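Local coordinates for USG-1 protein homolog (Pseudomonas aeruginosa, PDB 2HJS) that probably acts as an NAD-binding oxidoreductase of the aspartate-semialdehyde dehydrogenase family, with a predicted capacity to dimerise, at residues 98-103 with 217-221; 109-115 with 221-226; 17-22 with 318-323; 137-142 with 311-317. All coordinates share one frame. Residues are numbered along the deposited sequence.

Contact 1. Residues 98-103 with 217-221; sequences LSGALE and RIFAE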
loop_
_atom_site.group_PDB
_atom_site.type_symbol
_atom_site.label_atom_id
_atom_site.label_comp_id
_atom_site.label_asym_id
_atom_site.label_seq_id
_atom_site.Cartn_x
_atom_site.Cartn_y
_atom_site.Cartn_z
ATOM N N LEU A 98 21.873 -8.864 12.134
ATOM C CA LEU A 98 20.586 -8.631 11.506
ATOM C C LEU A 98 20.278 -7.126 11.326
ATOM O O LEU A 98 19.302 -6.784 10.702
ATOM C CB LEU A 98 19.470 -9.320 12.292
ATOM C CG LEU A 98 19.428 -10.880 12.320
ATOM C CD1 LEU A 98 20.514 -11.571 13.221
ATOM C CD2 LEU A 98 18.096 -11.328 12.785
ATOM N N SER A 99 21.117 -6.248 11.873
ATOM C CA SER A 99 20.825 -4.815 11.890
ATOM C C SER A 99 21.334 -4.126 10.625
ATOM O O SER A 99 20.982 -2.994 10.353
ATOM C CB SER A 99 21.470 -4.173 13.110
ATOM O OG SER A 99 22.869 -4.163 12.952
ATOM N N GLY A 100 22.179 -4.818 9.863
ATOM C CA GLY A 100 22.802 -4.229 8.667
ATOM C C GLY A 100 23.796 -3.098 8.910
ATOM O O GLY A 100 24.195 -2.400 7.960
ATOM N N ALA A 101 24.216 -2.928 10.168
ATOM C CA ALA A 101 25.019 -1.777 10.590
ATOM C C ALA A 101 26.349 -1.677 9.868
ATOM O O ALA A 101 26.897 -0.585 9.758
ATOM C CB ALA A 101 25.260 -1.818 12.091
ATOM N N LEU A 102 26.868 -2.811 9.391
ATOM C CA LEU A 102 28.221 -2.880 8.818
ATOM C C LEU A 102 28.242 -3.220 7.325
ATOM O O LEU A 102 29.297 -3.583 6.765
ATOM C CB LEU A 102 29.081 -3.868 9.605
ATOM C CG LEU A 102 29.165 -3.582 11.107
ATOM C CD1 LEU A 102 29.777 -4.747 11.794
ATOM C CD2 LEU A 102 29.948 -2.291 11.412
ATOM N N GLU A 103 27.066 -3.114 6.708
ATOM C CA GLU A 103 26.912 -3.196 5.269
ATOM C C GLU A 103 27.552 -1.977 4.598
ATOM O O GLU A 103 27.719 -0.929 5.238
ATOM C CB GLU A 103 25.418 -3.265 4.891
ATOM C CG GLU A 103 24.823 -4.650 5.093
ATOM C CD GLU A 103 23.306 -4.699 4.934
ATOM O OE1 GLU A 103 22.637 -3.643 4.725
ATOM O OE2 GLU A 103 22.768 -5.821 5.028
ATOM N N ARG A 217 18.116 1.000 2.712
ATOM C CA ARG A 217 18.578 -0.319 3.135
ATOM C C ARG A 217 18.098 -1.420 2.188
ATOM O O ARG A 217 18.883 -2.271 1.751
ATOM C CB ARG A 217 18.182 -0.626 4.576
ATOM C CG ARG A 217 18.871 -1.886 5.075
ATOM C CD ARG A 217 18.470 -2.299 6.483
ATOM N NE ARG A 217 19.040 -3.606 6.796
ATOM C CZ ARG A 217 18.879 -4.246 7.955
ATOM N NH1 ARG A 217 18.154 -3.706 8.925
ATOM N NH2 ARG A 217 19.427 -5.433 8.133
ATOM N N ILE A 218 16.805 -1.402 1.875
ATOM C CA ILE A 218 16.219 -2.406 1.006
ATOM C C ILE A 218 16.921 -2.345 -0.349
ATOM O O ILE A 218 17.328 -3.379 -0.907
ATOM C CB ILE A 218 14.693 -2.181 0.832
ATOM C CG1 ILE A 218 13.944 -2.556 2.105
ATOM C CG2 ILE A 218 14.165 -2.978 -0.339
ATOM C CD1 ILE A 218 12.581 -1.885 2.229
ATOM N N PHE A 219 17.078 -1.132 -0.857
ATOM C CA PHE A 219 17.735 -0.923 -2.125
ATOM C C PHE A 219 19.168 -1.480 -2.122
ATOM O O PHE A 219 19.518 -2.225 -3.023
ATOM C CB PHE A 219 17.735 0.574 -2.477
ATOM C CG PHE A 219 18.348 0.896 -3.825
ATOM C CD1 PHE A 219 17.559 0.917 -4.976
ATOM C CD2 PHE A 219 19.694 1.179 -3.937
ATOM C CE1 PHE A 219 18.102 1.220 -6.219
ATOM C CE2 PHE A 219 20.264 1.479 -5.183
ATOM C CZ PHE A 219 19.460 1.496 -6.326
ATOM N N ALA A 220 19.983 -1.114 -1.129
ATOM C CA ALA A 220 21.371 -1.577 -1.062
ATOM C C ALA A 220 21.461 -3.094 -0.964
ATOM O O ALA A 220 22.340 -3.714 -1.576
ATOM C CB ALA A 220 22.113 -0.930 0.120
ATOM N N GLU A 221 20.554 -3.693 -0.196
ATOM C CA GLU A 221 20.577 -5.152 0.034
ATOM C C GLU A 221 20.105 -5.921 -1.193
ATOM O O GLU A 221 20.707 -6.920 -1.564
ATOM C CB GLU A 221 19.750 -5.524 1.262
ATOM C CG GLU A 221 20.475 -5.148 2.545
ATOM C CD GLU A 221 19.641 -5.360 3.806
ATOM O OE1 GLU A 221 18.399 -5.570 3.724
ATOM O OE2 GLU A 221 20.231 -5.266 4.900
HETATM O O HOH W 1 17.072 -4.500 11.618
#

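Contact 2. Residues 109-115 with 221-226; sequences PVMVSVN and EVQALL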
loop_
_atom_site.group_PDB
_atom_site.type_symbol
_atom_site.label_atom_id
_atom_site.label_comp_id
_atom_site.label_asym_id
_atom_site.label_seq_id
_atom_site.Cartn_x
_atom_site.Cartn_y
_atom_site.Cartn_z
ATOM N N PRO A 109 25.572 -8.735 2.990
ATOM C CA PRO A 109 24.334 -9.494 3.160
ATOM C C PRO A 109 24.364 -10.853 2.451
ATOM O O PRO A 109 24.741 -10.925 1.276
ATOM C CB PRO A 109 23.264 -8.581 2.567
ATOM C CG PRO A 109 24.002 -7.642 1.636
ATOM C CD PRO A 109 25.387 -7.508 2.179
ATOM N N VAL A 110 24.005 -11.916 3.180
ATOM C CA VAL A 110 23.935 -13.272 2.625
ATOM C C VAL A 110 22.615 -13.930 3.015
ATOM O O VAL A 110 22.161 -13.852 4.186
ATOM C CB VAL A 110 25.104 -14.208 3.088
ATOM C CG1 VAL A 110 25.044 -15.562 2.362
ATOM C CG2 VAL A 110 26.479 -13.573 2.903
HETATM N N MSE A 111 22.009 -14.581 2.025
HETATM C CA MSE A 111 20.854 -15.448 2.224
HETATM C C MSE A 111 21.064 -16.810 1.596
HETATM O O MSE A 111 21.434 -16.916 0.433
HETATM C CB MSE A 111 19.618 -14.843 1.592
HETATM C CG MSE A 111 19.084 -13.688 2.347
HETATM SE SE MSE A 111 17.567 -12.951 1.366
HETATM C CE MSE A 111 16.260 -14.381 1.747
ATOM N N VAL A 112 20.767 -17.853 2.358
ATOM C CA VAL A 112 20.807 -19.231 1.846
ATOM C C VAL A 112 19.987 -19.428 0.542
ATOM O O VAL A 112 20.470 -20.018 -0.392
ATOM C CB VAL A 112 20.360 -20.239 2.943
ATOM C CG1 VAL A 112 20.412 -21.671 2.428
ATOM C CG2 VAL A 112 21.250 -20.096 4.186
ATOM N N SER A 113 18.765 -18.894 0.479
ATOM C CA SER A 113 17.884 -19.131 -0.681
ATOM C C SER A 113 18.279 -18.322 -1.954
ATOM O O SER A 113 17.660 -18.493 -3.034
ATOM C CB SER A 113 16.388 -18.877 -0.294
ATOM O OG SER A 113 16.106 -17.544 0.182
ATOM N N VAL A 114 19.304 -17.460 -1.821
ATOM C CA VAL A 114 19.594 -16.383 -2.805
ATOM C C VAL A 114 21.055 -16.345 -3.288
ATOM O O VAL A 114 21.304 -16.453 -4.482
ATOM C CB VAL A 114 19.196 -14.995 -2.272
ATOM C CG1 VAL A 114 19.480 -13.901 -3.318
ATOM C CG2 VAL A 114 17.741 -14.965 -1.882
ATOM N N ASN A 115 22.013 -16.206 -2.369
ATOM C CA ASN A 115 23.406 -15.952 -2.761
ATOM C C ASN A 115 24.350 -16.658 -1.826
ATOM O O ASN A 115 25.407 -16.122 -1.466
ATOM C CB ASN A 115 23.717 -14.437 -2.818
ATOM C CG ASN A 115 23.796 -13.775 -1.423
ATOM O OD1 ASN A 115 23.105 -14.195 -0.476
ATOM N ND2 ASN A 115 24.636 -12.726 -1.299
ATOM N N GLU A 221 20.554 -3.693 -0.196
ATOM C CA GLU A 221 20.577 -5.152 0.034
ATOM C C GLU A 221 20.105 -5.921 -1.193
ATOM O O GLU A 221 20.707 -6.920 -1.564
ATOM C CB GLU A 221 19.750 -5.524 1.262
ATOM C CG GLU A 221 20.475 -5.148 2.545
ATOM C CD GLU A 221 19.641 -5.360 3.806
ATOM O OE1 GLU A 221 18.399 -5.570 3.724
ATOM O OE2 GLU A 221 20.231 -5.266 4.900
ATOM N N VAL A 222 19.047 -5.442 -1.843
ATOM C CA VAL A 222 18.581 -6.111 -3.055
ATOM C C VAL A 222 19.675 -6.096 -4.131
ATOM O O VAL A 222 19.903 -7.098 -4.816
ATOM C CB VAL A 222 17.245 -5.532 -3.533
ATOM C CG1 VAL A 222 16.809 -6.122 -4.874
ATOM C CG2 VAL A 222 16.187 -5.816 -2.492
ATOM N N GLN A 223 20.390 -4.984 -4.251
ATOM C CA GLN A 223 21.459 -4.901 -5.244
ATOM C C GLN A 223 22.693 -5.727 -4.858
ATOM O O GLN A 223 23.396 -6.219 -5.735
ATOM C CB GLN A 223 21.789 -3.442 -5.609
ATOM C CG GLN A 223 23.133 -2.827 -5.153
ATOM C CD GLN A 223 23.311 -1.400 -5.725
ATOM O OE1 GLN A 223 22.580 -0.984 -6.625
ATOM N NE2 GLN A 223 24.271 -0.660 -5.197
ATOM N N ALA A 224 22.943 -5.889 -3.559
ATOM C CA ALA A 224 24.027 -6.783 -3.113
ATOM C C ALA A 224 23.635 -8.239 -3.299
ATOM O O ALA A 224 24.447 -9.025 -3.734
ATOM C CB ALA A 224 24.460 -6.515 -1.687
ATOM N N LEU A 225 22.384 -8.575 -3.013
ATOM C CA LEU A 225 21.908 -9.963 -3.049
ATOM C C LEU A 225 21.597 -10.489 -4.447
ATOM O O LEU A 225 21.930 -11.629 -4.759
ATOM C CB LEU A 225 20.651 -10.121 -2.178
ATOM C CG LEU A 225 20.815 -10.042 -0.656
ATOM C CD1 LEU A 225 19.511 -9.601 0.016
ATOM C CD2 LEU A 225 21.304 -11.373 -0.091
ATOM N N LEU A 226 20.912 -9.686 -5.263
ATOM C CA LEU A 226 20.470 -10.130 -6.577
ATOM C C LEU A 226 21.420 -9.630 -7.635
ATOM O O LEU A 226 21.588 -10.265 -8.669
ATOM C CB LEU A 226 19.045 -9.658 -6.899
ATOM C CG LEU A 226 17.914 -10.236 -6.041
ATOM C CD1 LEU A 226 16.597 -9.667 -6.483
ATOM C CD2 LEU A 226 17.875 -11.754 -6.082
HETATM O O HOH W 2 26.241 -11.102 -3.263
#

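Contact 3. Residues 17-22 with 318-323; sequences SVGEAL and VRKGAA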
loop_
_atom_site.group_PDB
_atom_site.type_symbol
_atom_site.label_atom_id
_atom_site.label_comp_id
_atom_site.label_asym_id
_atom_site.label_seq_id
_atom_site.Cartn_x
_atom_site.Cartn_y
_atom_site.Cartn_z
ATOM N N SER A 17 12.072 -8.123 19.941
ATOM C CA SER A 17 11.086 -9.000 19.341
ATOM C C SER A 17 11.743 -9.969 18.345
ATOM O O SER A 17 11.446 -11.166 18.351
ATOM C CB SER A 17 9.944 -8.186 18.740
ATOM O OG SER A 17 10.478 -7.281 17.813
ATOM N N VAL A 18 12.681 -9.478 17.534
ATOM C CA VAL A 18 13.416 -10.374 16.628
ATOM C C VAL A 18 14.340 -11.329 17.412
ATOM O O VAL A 18 14.404 -12.513 17.105
ATOM C CB VAL A 18 14.226 -9.611 15.555
ATOM C CG1 VAL A 18 15.088 -10.574 14.788
ATOM C CG2 VAL A 18 13.265 -8.844 14.603
ATOM N N GLY A 19 15.029 -10.818 18.435
ATOM C CA GLY A 19 15.907 -11.656 19.252
ATOM C C GLY A 19 15.158 -12.795 19.906
ATOM O O GLY A 19 15.619 -13.934 19.895
ATOM N N GLU A 20 14.003 -12.482 20.478
ATOM C CA GLU A 20 13.119 -13.467 21.102
ATOM C C GLU A 20 12.644 -14.554 20.107
ATOM O O GLU A 20 12.616 -15.749 20.429
ATOM C CB GLU A 20 11.898 -12.734 21.680
ATOM C CG GLU A 20 11.126 -13.477 22.750
ATOM C CD GLU A 20 9.708 -12.917 22.984
ATOM O OE1 GLU A 20 9.303 -11.934 22.304
ATOM O OE2 GLU A 20 8.973 -13.490 23.826
ATOM N N ALA A 21 12.259 -14.142 18.903
ATOM C CA ALA A 21 11.814 -15.108 17.893
ATOM C C ALA A 21 12.991 -16.000 17.529
ATOM O O ALA A 21 12.834 -17.194 17.353
ATOM C CB ALA A 21 11.251 -14.393 16.645
ATOM N N LEU A 22 14.180 -15.421 17.455
ATOM C CA LEU A 22 15.344 -16.161 17.022
ATOM C C LEU A 22 15.719 -17.223 18.061
ATOM O O LEU A 22 16.062 -18.347 17.698
ATOM C CB LEU A 22 16.498 -15.205 16.733
ATOM C CG LEU A 22 17.683 -15.780 15.954
ATOM C CD1 LEU A 22 18.398 -14.651 15.261
ATOM C CD2 LEU A 22 18.666 -16.591 16.844
ATOM N N VAL A 318 9.005 -10.553 11.590
ATOM C CA VAL A 318 9.788 -10.913 12.766
ATOM C C VAL A 318 10.355 -12.345 12.716
ATOM O O VAL A 318 11.576 -12.544 12.756
ATOM C CB VAL A 318 8.988 -10.663 14.054
ATOM C CG1 VAL A 318 9.746 -11.204 15.288
ATOM C CG2 VAL A 318 8.714 -9.149 14.201
ATOM N N ARG A 319 9.456 -13.322 12.624
ATOM C CA ARG A 319 9.810 -14.735 12.646
ATOM C C ARG A 319 10.529 -15.162 11.361
ATOM O O ARG A 319 11.540 -15.856 11.435
ATOM C CB ARG A 319 8.554 -15.580 12.827
ATOM C CG ARG A 319 8.837 -17.090 12.906
ATOM C CD ARG A 319 7.550 -17.895 12.791
ATOM N NE ARG A 319 7.817 -19.334 12.712
ATOM C CZ ARG A 319 8.037 -20.135 13.761
ATOM N NH1 ARG A 319 8.014 -19.649 14.995
ATOM N NH2 ARG A 319 8.285 -21.432 13.574
ATOM N N LYS A 320 9.987 -14.764 10.199
ATOM C CA LYS A 320 10.482 -15.245 8.913
ATOM C C LYS A 320 11.537 -14.322 8.267
ATOM O O LYS A 320 12.679 -14.718 8.123
ATOM C CB LYS A 320 9.328 -15.519 7.928
ATOM C CG LYS A 320 9.803 -15.814 6.480
ATOM C CD LYS A 320 10.734 -17.080 6.447
ATOM C CE LYS A 320 11.101 -17.511 5.028
ATOM N NZ LYS A 320 9.975 -18.090 4.233
ATOM N N GLY A 321 11.158 -13.104 7.882
ATOM C CA GLY A 321 12.067 -12.220 7.152
ATOM C C GLY A 321 13.371 -12.011 7.895
ATOM O O GLY A 321 14.445 -12.200 7.323
ATOM N N ALA A 322 13.285 -11.680 9.182
ATOM C CA ALA A 322 14.481 -11.469 9.994
ATOM C C ALA A 322 15.020 -12.777 10.603
ATOM O O ALA A 322 16.076 -13.279 10.164
ATOM C CB ALA A 322 14.211 -10.443 11.074
ATOM N N ALA A 323 14.309 -13.328 11.592
ATOM C CA ALA A 323 14.854 -14.408 12.445
ATOM C C ALA A 323 15.157 -15.743 11.752
ATOM O O ALA A 323 16.251 -16.302 11.915
ATOM C CB ALA A 323 13.954 -14.644 13.693
#

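Contact 4. Residues 137-142 with 311-317; sequences ELCEVL and LWIVSDN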
loop_
_atom_site.group_PDB
_atom_site.type_symbol
_atom_site.label_atom_id
_atom_site.label_comp_id
_atom_site.label_asym_id
_atom_site.label_seq_id
_atom_site.Cartn_x
_atom_site.Cartn_y
_atom_site.Cartn_z
ATOM N N GLU A 137 12.352 -10.948 2.072
ATOM C CA GLU A 137 11.118 -11.533 1.522
ATOM C C GLU A 137 10.969 -11.272 0.017
ATOM O O GLU A 137 10.566 -12.149 -0.736
ATOM C CB GLU A 137 9.893 -11.058 2.316
ATOM C CG GLU A 137 9.989 -11.469 3.788
ATOM C CD GLU A 137 9.389 -10.445 4.768
ATOM O OE1 GLU A 137 8.957 -9.334 4.339
ATOM O OE2 GLU A 137 9.361 -10.771 5.983
ATOM N N LEU A 138 11.307 -10.065 -0.423
ATOM C CA LEU A 138 11.374 -9.786 -1.845
ATOM C C LEU A 138 12.321 -10.787 -2.538
ATOM O O LEU A 138 11.933 -11.443 -3.513
ATOM C CB LEU A 138 11.876 -8.367 -2.099
ATOM C CG LEU A 138 11.882 -7.911 -3.567
ATOM C CD1 LEU A 138 10.484 -7.973 -4.183
ATOM C CD2 LEU A 138 12.470 -6.490 -3.713
ATOM N N CYS A 139 13.553 -10.889 -2.031
ATOM C CA CYS A 139 14.606 -11.646 -2.731
ATOM C C CYS A 139 14.347 -13.128 -2.716
ATOM O O CYS A 139 14.668 -13.820 -3.678
ATOM C CB CYS A 139 16.003 -11.341 -2.163
ATOM S SG CYS A 139 16.543 -9.668 -2.575
ATOM N N GLU A 140 13.754 -13.605 -1.633
ATOM C CA GLU A 140 13.412 -15.001 -1.531
ATOM C C GLU A 140 12.446 -15.410 -2.637
ATOM O O GLU A 140 12.523 -16.521 -3.140
ATOM C CB GLU A 140 12.783 -15.297 -0.160
ATOM C CG GLU A 140 12.090 -16.643 -0.079
ATOM C CD GLU A 140 11.392 -16.855 1.258
ATOM O OE1 GLU A 140 11.042 -15.833 1.905
ATOM O OE2 GLU A 140 11.195 -18.036 1.660
ATOM N N VAL A 141 11.527 -14.514 -2.990
ATOM C CA VAL A 141 10.521 -14.794 -4.000
ATOM C C VAL A 141 11.089 -14.582 -5.407
ATOM O O VAL A 141 10.831 -15.374 -6.301
ATOM C CB VAL A 141 9.262 -13.915 -3.776
ATOM C CG1 VAL A 141 8.291 -14.009 -4.981
ATOM C CG2 VAL A 141 8.581 -14.324 -2.464
ATOM N N LEU A 142 11.873 -13.530 -5.589
ATOM C CA LEU A 142 12.456 -13.217 -6.898
ATOM C C LEU A 142 13.554 -14.167 -7.364
ATOM O O LEU A 142 13.631 -14.480 -8.555
ATOM C CB LEU A 142 13.044 -11.822 -6.881
ATOM C CG LEU A 142 12.191 -10.698 -7.439
ATOM C CD1 LEU A 142 10.710 -10.848 -7.124
ATOM C CD2 LEU A 142 12.753 -9.401 -6.881
ATOM N N LEU A 311 3.081 -9.512 -8.427
ATOM C CA LEU A 311 3.067 -10.486 -7.346
ATOM C C LEU A 311 2.608 -9.747 -6.095
ATOM O O LEU A 311 2.907 -8.578 -5.938
ATOM C CB LEU A 311 4.489 -11.014 -7.044
ATOM C CG LEU A 311 5.411 -11.509 -8.156
ATOM C CD1 LEU A 311 6.783 -11.652 -7.549
ATOM C CD2 LEU A 311 4.942 -12.864 -8.637
ATOM N N TRP A 312 1.947 -10.463 -5.187
ATOM C CA TRP A 312 1.627 -9.951 -3.859
ATOM C C TRP A 312 2.258 -10.910 -2.870
ATOM O O TRP A 312 2.095 -12.108 -2.987
ATOM C CB TRP A 312 0.114 -9.878 -3.689
ATOM C CG TRP A 312 -0.420 -9.755 -2.264
ATOM C CD1 TRP A 312 -0.870 -10.788 -1.457
ATOM C CD2 TRP A 312 -0.617 -8.543 -1.508
ATOM N NE1 TRP A 312 -1.319 -10.274 -0.258
ATOM C CE2 TRP A 312 -1.171 -8.911 -0.261
ATOM C CE3 TRP A 312 -0.363 -7.184 -1.759
ATOM C CZ2 TRP A 312 -1.518 -7.967 0.719
ATOM C CZ3 TRP A 312 -0.693 -6.246 -0.775
ATOM C CH2 TRP A 312 -1.276 -6.652 0.447
ATOM N N ILE A 313 3.034 -10.377 -1.932
ATOM C CA ILE A 313 3.831 -11.200 -1.029
ATOM C C ILE A 313 3.470 -10.839 0.411
ATOM O O ILE A 313 3.397 -9.661 0.757
ATOM C CB ILE A 313 5.350 -10.951 -1.250
ATOM C CG1 ILE A 313 5.736 -11.171 -2.723
ATOM C CG2 ILE A 313 6.183 -11.827 -0.279
ATOM C CD1 ILE A 313 7.163 -10.707 -3.062
ATOM N N VAL A 314 3.199 -11.836 1.246
ATOM C CA VAL A 314 3.030 -11.541 2.668
ATOM C C VAL A 314 3.888 -12.477 3.477
ATOM O O VAL A 314 4.009 -13.664 3.166
ATOM C CB VAL A 314 1.526 -11.517 3.171
ATOM C CG1 VAL A 314 0.685 -10.361 2.470
ATOM C CG2 VAL A 314 0.845 -12.859 3.054
ATOM N N SER A 315 4.506 -11.928 4.508
ATOM C CA SER A 315 5.427 -12.697 5.342
ATOM C C SER A 315 5.483 -12.104 6.738
ATOM O O SER A 315 5.247 -10.891 6.928
ATOM C CB SER A 315 6.831 -12.633 4.740
ATOM O OG SER A 315 7.615 -13.743 5.191
ATOM N N ASP A 316 5.806 -12.958 7.695
ATOM C CA ASP A 316 6.048 -12.556 9.072
ATOM C C ASP A 316 7.445 -11.908 9.156
ATOM O O ASP A 316 8.475 -12.596 9.125
ATOM C CB ASP A 316 5.922 -13.783 10.000
ATOM C CG ASP A 316 6.031 -13.428 11.472
ATOM O OD1 ASP A 316 6.681 -12.397 11.802
ATOM O OD2 ASP A 316 5.480 -14.199 12.302
ATOM N N ASN A 317 7.467 -10.574 9.230
ATOM C CA ASN A 317 8.716 -9.819 9.278
ATOM C C ASN A 317 9.606 -10.195 10.464
ATOM O O ASN A 317 10.820 -10.190 10.354
ATOM C CB ASN A 317 8.427 -8.309 9.281
ATOM C CG ASN A 317 7.516 -7.890 10.419
ATOM O OD1 ASN A 317 6.426 -8.446 10.612
ATOM N ND2 ASN A 317 7.977 -6.920 11.202
#

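Contact 1. Residues 98-103 with 217-221
Arg217 reaches from its helix in a fully extended side chain, long enough to bridge to the loop 98-103. Its NE forms a salt bridge with Glu221 OE2 at 2.8 Å, one turn along the same helix, which steers the guanidinium outward. Arg217 NH2 then donates to Leu98 O, 2.9 Å away and almost straight, at the edge of the guanidinium. Water 1 accepts from Arg217 NH1 at 3.0 Å and gives a weak bond to Leu98 O at 3.3 Å. A second acid comes close, with Glu103 OE2 2.6 Å from Glu221 OE2; Glu221 OE1 accepts from Cys132 N. Backbone of Ser99 and Gly100 covers one guanidinium face. Gly100 suits this place twice over: its phi is positive, and a CB would lie only 2.8 Å from Arg217 NE. The type I turn Gly100-Glu103 brings Glu103 round to face the helix. Such a loop, leaving strand 94-97, a parallel strand of the mixed sheet, belongs to the Rossmann-type domain, here tied to helix 213-225 of the dimerisation domain.

Contact 2. Residues 109-115 with 221-226
Apolar packing dominates this buried contact, and Leu225 is its centre. It is the residue most covered by the other segment, about 116 Å²: Leu225 CD2 lies 3.7 Å from Pro109 O, 3.4 Å from Asn115 OD1 and 4.0 Å from Met111 CG (selenomethionine in this crystal), while Leu225 CG is 4.3 Å from Pro109 CB. The compact, puckered ring of Pro109 suits the neighbouring helix surface, where Ala224 is small enough for its CB to approach Pro109 CG to 3.5 Å. Beyond Leu225, Val114 CG1 closes the patch, 4.1 Å from Leu225 CB and 3.9 Å from Leu226 CD2.

Polar bonds act chiefly within the loop and fix its shape. Asn115 uses both ends of its amide: ND2 donates to Pro109 O at 3.1 Å, and OD1 accepts from Met111 N at 2.8 Å. An amide is well chosen, since it can both give and accept, pinning the turn back onto the chain before it.

Between the segments, water 2 makes the polar link, accepting from Asn115 ND2 at 3.0 Å and donating to Ala224 O at 2.8 Å.

Val110 pairs through its backbone with Ser129, and its side chain meets Leu329 of helix 317-336. The arrangement is loop-on-helix packing that joins the segment near the edge strand 127-129 of the Rossmann-type sheet to the C-terminal part of helix 213-225.

Contact 3. Residues 17-22 with 318-323
This is a nearly perpendicular helix-helix packing between the first helix of the Rossmann-type domain, 17-28, and the long C-terminal helix 317-336. The segment axes approach to 9.1 Å and cross at -95°, confining the contact to a short patch whose small or branched residues allow the close approach. Val318 CG1 is 3.8 Å from Ala21 CB and 3.5 Å from Ser17 O. Val18 CG1 meets Ala322 CB at 3.8 Å. Ala323 CB sits 4.0 Å from both Ala21 CB and Leu22 CB; its single methyl suits the closest backbone approach, 4.9 Å between the CA atoms of Leu22 and Ala323. A pi-type turn, with Ala323 N donating to Val318 O at 3.1 Å, widens the second helix. Gly19, outside the contact, fits the last glycine of the GxxGxxG pattern of dinucleotide-binding folds. The guanidinium of Arg319 forms salt bridges with Asp292 and with Glu28 of helix 17-28, extending the pairing; Leu22 continues onto Ala326 and Val327, and Leu98, just after strand 94-97, packs beside Val18.

Contact 4. Residues 137-142 with 311-317
Helix 133-145 lies across one face of the mixed sheet of the dimerisation domain, a helix-on-sheet packing in a GAPDH-like alpha/beta domain. The segment axes pass 9.5 Å apart at 126°, so the helix runs obliquely against strand 308-315. Alternation along the strand decides what meets it: Leu311, Ile313 and Ser315 point to the helix, while Trp312 and Val314 lie on the other side, where Trp312 packs on Ala201 of the second subunit.

Ile313 is the principal bump. Its CD1 enters a hollow between successive helix turns, 3.9 Å from Val141 CB and 4.4 Å from both Leu138 CD1 and Glu137 O; an unbranched tip on a beta-branched residue suits both strand and pocket. Leu311 makes the next bump, its CD1 lodged between Val141 CG1 at 3.8 Å and Leu142 CD1 at 4.0 Å. Val141 thus packs against both strand side chains. At the other end the sizes reverse: Ser315 is small, and the long side chain of Glu137 lies over it, with Ser315 OG hydrogen-bonded to Thr294.

The strand ends at Ser315, and Asp316 follows as the N-cap of helix 317-336, its OD1 accepting from Arg319 N. Glu137 extends to this corner, its CD 3.4 Å from Ser315 CB and its OE2 3.5 Å from Asn317 CA.

Overall arrangement
Helix 213-225 serves both contact 1 and contact 2, which share Glu221 and have centres 11 Å apart; strand 308-315 of contact 4 runs directly into helix 317-336 of contact 3, their centres about 15 Å apart. Contact 3 joins the two ends of the chain and encloses the other three, whose segments alternate with one another. Contacts 1, 2 and 3 thus bring Rossmann-type elements against the dimerisation domain, whereas contact 4 lies on the latter's sheet. The Lys320-Glu140 salt bridge links contacts 3 and 4, and Cys139 packing links contacts 2 and 4, so the two domains interlock instead of following each other as separate beads.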